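Local coordinates for histidine-containing phosphotransfer protein (Zea mays, PDB 1WN0) that probably relays phosphoryl groups from cytokinin sensor histidine kinases to response regulators in the multistep His-to-Asp phosphorelay of maize, at residues A77-L82 against Q100-C105. Residues are numbered along the deposited sequence; the frame is centred on the assembly and turned at random.
Sequences AYVHQL and QFRQLC
Val79 and Phe101 join two antiparallel parts of the four-helix bundle of this HPt domain, the short helix 101-106 and helix 72-88, which carries His80, the predicted site of phosphorylation. The axes of the short segments pass 10.9 Å apart, with N-to-C directions 178° from one another, and no hydrogen bond links them. Val79 CG2 sits over the centre of the Phe101 ring in a CH-pi contact, 3.6 Å from the centroid. The other methyl of Val79, CG1, placed anti to the backbone N (chi1 174°), touches Phe101 CD1 and CB and also comes over one face of the Arg102 guanidinium. The ring reaches on to Cys113 and Ala116 of helix 110-138; an alanine in place of Phe101 would probably leave Val79 CG2 without its aromatic face and open a gap toward that helix. From CB, Arg102 sends CG to the side beside its own backbone N, then bends at chi2 and chi3 through CD and NE toward helix 72-88. There Arg102 CZ lies 4.0 Å from Val79 CG1, and NH2 approaches the same methyl and His80 CA. Arg102 NH1, weakly paired with Asp76, ends at the edge of the His80 imidazole, near its plane, 3.7 Å from His80 CB.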
ATOM      1  N   ALA A  77       2.520 -14.347  -5.724  1.00 33.92           N
ATOM      2  CA  ALA A  77       1.122 -13.923  -6.098  1.00 33.97           C
ATOM      3  C   ALA A  77       0.502 -12.897  -5.052  1.00 32.72           C
ATOM      4  O   ALA A  77      -0.184 -11.884  -5.473  1.00 34.05           O
ATOM      5  CB  ALA A  77       0.195 -15.225  -6.348  1.00 31.24           C
ATOM      6  N   TYR A  78       0.743 -13.083  -3.707  1.00 32.80           N
ATOM      7  CA  TYR A  78       0.207 -12.104  -2.703  1.00 32.98           C
ATOM      8  C   TYR A  78       0.836 -10.759  -2.886  1.00 30.90           C
ATOM      9  O   TYR A  78       0.161  -9.731  -2.950  1.00 30.67           O
ATOM     10  CB  TYR A  78       0.252 -12.577  -1.224  1.00 37.99           C
ATOM     11  CG  TYR A  78      -0.859 -13.487  -0.804  1.00 38.16           C
ATOM     12  CD1 TYR A  78      -2.153 -13.049  -0.806  1.00 52.93           C
ATOM     13  CD2 TYR A  78      -0.608 -14.772  -0.355  1.00 48.83           C
ATOM     14  CE1 TYR A  78      -3.213 -13.896  -0.426  1.00 55.85           C
ATOM     15  CE2 TYR A  78      -1.620 -15.624  -0.026  1.00 50.48           C
ATOM     16  CZ  TYR A  78      -2.918 -15.193  -0.080  1.00 53.87           C
ATOM     17  OH  TYR A  78      -3.957 -15.983   0.210  1.00 54.05           O
ATOM     18  N   VAL A  79       2.144 -10.732  -3.116  1.00 30.39           N
ATOM     19  CA  VAL A  79       2.793  -9.451  -3.393  1.00 30.74           C
ATOM     20  C   VAL A  79       2.267  -8.812  -4.603  1.00 30.39           C
ATOM     21  O   VAL A  79       2.128  -7.562  -4.636  1.00 30.30           O
ATOM     22  CB  VAL A  79       4.381  -9.576  -3.493  1.00 32.45           C
ATOM     23  CG1 VAL A  79       5.122  -8.328  -3.923  1.00 32.95           C
ATOM     24  CG2 VAL A  79       4.951  -9.957  -2.161  1.00 37.78           C
ATOM     25  N   HIS A  80       2.102  -9.578  -5.655  1.00 30.32           N
ATOM     26  CA  HIS A  80       1.516  -9.047  -6.885  1.00 34.48           C
ATOM     27  C   HIS A  80       0.138  -8.335  -6.672  1.00 34.74           C
ATOM     28  O   HIS A  80      -0.043  -7.194  -7.116  1.00 34.34           O
ATOM     29  CB  HIS A  80       1.424 -10.170  -8.027  1.00 37.45           C
ATOM     30  CG  HIS A  80       0.867  -9.665  -9.325  1.00 44.18           C
ATOM     31  ND1 HIS A  80       1.584  -8.815 -10.162  1.00 52.88           N
ATOM     32  CD2 HIS A  80      -0.354  -9.860  -9.927  1.00 50.03           C
ATOM     33  CE1 HIS A  80       0.815  -8.480 -11.198  1.00 50.86           C
ATOM     34  NE2 HIS A  80      -0.357  -9.106 -11.084  1.00 51.46           N
ATOM     35  N   GLN A  81      -0.735  -8.924  -5.838  1.00 34.48           N
ATOM     36  CA  GLN A  81      -1.927  -8.249  -5.365  1.00 33.68           C
ATOM     37  C   GLN A  81      -1.638  -7.014  -4.569  1.00 33.51           C
ATOM     38  O   GLN A  81      -2.402  -6.039  -4.674  1.00 30.91           O
ATOM     39  CB  GLN A  81      -2.817  -9.140  -4.515  1.00 35.54           C
ATOM     40  CG  GLN A  81      -3.173 -10.569  -5.132  1.00 39.51           C
ATOM     41  CD  GLN A  81      -3.965 -11.493  -4.098  1.00 53.70           C
ATOM     42  OE1 GLN A  81      -4.594 -10.989  -3.148  1.00 59.35           O
ATOM     43  NE2 GLN A  81      -3.910 -12.846  -4.299  1.00 58.99           N
ATOM     44  N   LEU A  82      -0.613  -7.039  -3.705  1.00 32.52           N
ATOM     45  CA  LEU A  82      -0.336  -5.845  -2.919  1.00 31.34           C
ATOM     46  C   LEU A  82       0.141  -4.727  -3.820  1.00 31.87           C
ATOM     47  O   LEU A  82      -0.172  -3.509  -3.569  1.00 32.19           O
ATOM     48  CB  LEU A  82       0.684  -6.137  -1.802  1.00 31.47           C
ATOM     49  CG  LEU A  82       1.214  -5.022  -0.958  1.00 31.23           C
ATOM     50  CD1 LEU A  82       0.050  -4.292  -0.365  1.00 38.98           C
ATOM     51  CD2 LEU A  82       2.021  -5.508   0.091  1.00 30.84           C
ATOM     52  N   GLN A 100      10.528  -5.472  -5.397  1.00 35.54           N
ATOM     53  CA  GLN A 100      11.817  -6.123  -5.041  1.00 35.23           C
ATOM     54  C   GLN A 100      11.672  -7.526  -4.593  1.00 37.07           C
ATOM     55  O   GLN A 100      12.677  -8.186  -4.284  1.00 34.65           O
ATOM     56  CB  GLN A 100      12.521  -5.319  -3.938  1.00 34.87           C
ATOM     57  CG  GLN A 100      12.341  -3.778  -4.207  1.00 36.40           C
ATOM     58  CD  GLN A 100      12.681  -3.331  -5.661  1.00 37.12           C
ATOM     59  OE1 GLN A 100      13.666  -3.791  -6.158  1.00 38.52           O
ATOM     60  NE2 GLN A 100      11.895  -2.359  -6.308  1.00 38.71           N
ATOM     61  N   PHE A 101      10.422  -8.009  -4.487  1.00 39.91           N
ATOM     62  CA  PHE A 101      10.162  -9.421  -4.041  1.00 40.60           C
ATOM     63  C   PHE A 101      10.476 -10.409  -5.143  1.00 42.86           C
ATOM     64  O   PHE A 101      10.624 -11.629  -4.921  1.00 42.72           O
ATOM     65  CB  PHE A 101       8.680  -9.575  -3.633  1.00 40.45           C
ATOM     66  CG  PHE A 101       8.399  -9.271  -2.169  1.00 35.84           C
ATOM     67  CD1 PHE A 101       8.153  -8.004  -1.766  1.00 36.35           C
ATOM     68  CD2 PHE A 101       8.411 -10.272  -1.200  1.00 31.07           C
ATOM     69  CE1 PHE A 101       7.829  -7.733  -0.436  1.00 34.29           C
ATOM     70  CE2 PHE A 101       8.141 -10.012   0.048  1.00 30.91           C
ATOM     71  CZ  PHE A 101       7.831  -8.722   0.446  1.00 33.57           C
ATOM     72  N   ARG A 102      10.534  -9.909  -6.360  1.00 43.91           N
ATOM     73  CA  ARG A 102      10.690 -10.844  -7.461  1.00 47.30           C
ATOM     74  C   ARG A 102      11.997 -11.539  -7.415  1.00 43.20           C
ATOM     75  O   ARG A 102      12.072 -12.772  -7.480  1.00 45.70           O
ATOM     76  CB  ARG A 102      10.547 -10.175  -8.841  1.00 48.22           C
ATOM     77  CG  ARG A 102       9.021  -9.739  -9.054  1.00 61.16           C
ATOM     78  CD  ARG A 102       7.951  -9.910  -7.795  1.00 64.81           C
ATOM     79  NE  ARG A 102       7.088  -8.710  -7.702  1.00 67.64           N
ATOM     80  CZ  ARG A 102       5.754  -8.710  -7.824  1.00 72.45           C
ATOM     81  NH1 ARG A 102       5.071  -9.875  -7.943  1.00 72.77           N
ATOM     82  NH2 ARG A 102       5.118  -7.531  -7.813  1.00 71.34           N
ATOM     83  N   GLN A 103      13.043 -10.786  -7.277  1.00 38.72           N
ATOM     84  CA  GLN A 103      14.275 -11.492  -7.256  1.00 38.17           C
ATOM     85  C   GLN A 103      14.260 -12.373  -5.960  1.00 35.21           C
ATOM     86  O   GLN A 103      14.768 -13.411  -5.959  1.00 33.84           O
ATOM     87  CB  GLN A 103      15.476 -10.522  -7.450  1.00 35.75           C
ATOM     88  CG  GLN A 103      16.870 -11.232  -7.414  1.00 35.74           C
ATOM     89  CD  GLN A 103      17.037 -12.187  -8.577  1.00 31.68           C
ATOM     90  OE1 GLN A 103      16.292 -12.041  -9.569  1.00 33.97           O
ATOM     91  NE2 GLN A 103      17.934 -13.229  -8.439  1.00 32.52           N
ATOM     92  N   LEU A 104      13.657 -11.877  -4.867  1.00 34.23           N
ATOM     93  CA  LEU A 104      13.701 -12.566  -3.624  1.00 34.47           C
ATOM     94  C   LEU A 104      13.014 -13.921  -3.669  1.00 34.99           C
ATOM     95  O   LEU A 104      13.508 -14.899  -3.111  1.00 26.97           O
ATOM     96  CB  LEU A 104      13.083 -11.722  -2.535  1.00 35.40           C
ATOM     97  CG  LEU A 104      13.871 -10.361  -2.284  1.00 35.16           C
ATOM     98  CD1 LEU A 104      13.010  -9.634  -1.342  1.00 37.99           C
ATOM     99  CD2 LEU A 104      15.177 -10.465  -1.681  1.00 29.00           C
ATOM    100  N   CYS A 105      11.862 -13.936  -4.307  1.00 36.29           N
ATOM    101  CA  CYS A 105      11.124 -15.146  -4.520  1.00 37.58           C
ATOM    102  C   CYS A 105      11.803 -16.024  -5.534  1.00 40.35           C
ATOM    103  O   CYS A 105      11.875 -17.254  -5.332  1.00 40.31           O
ATOM    104  CB  CYS A 105       9.772 -14.829  -5.052  1.00 39.41           C
ATOM    105  SG  CYS A 105       8.696 -14.242  -3.760  1.00 36.34           S
TER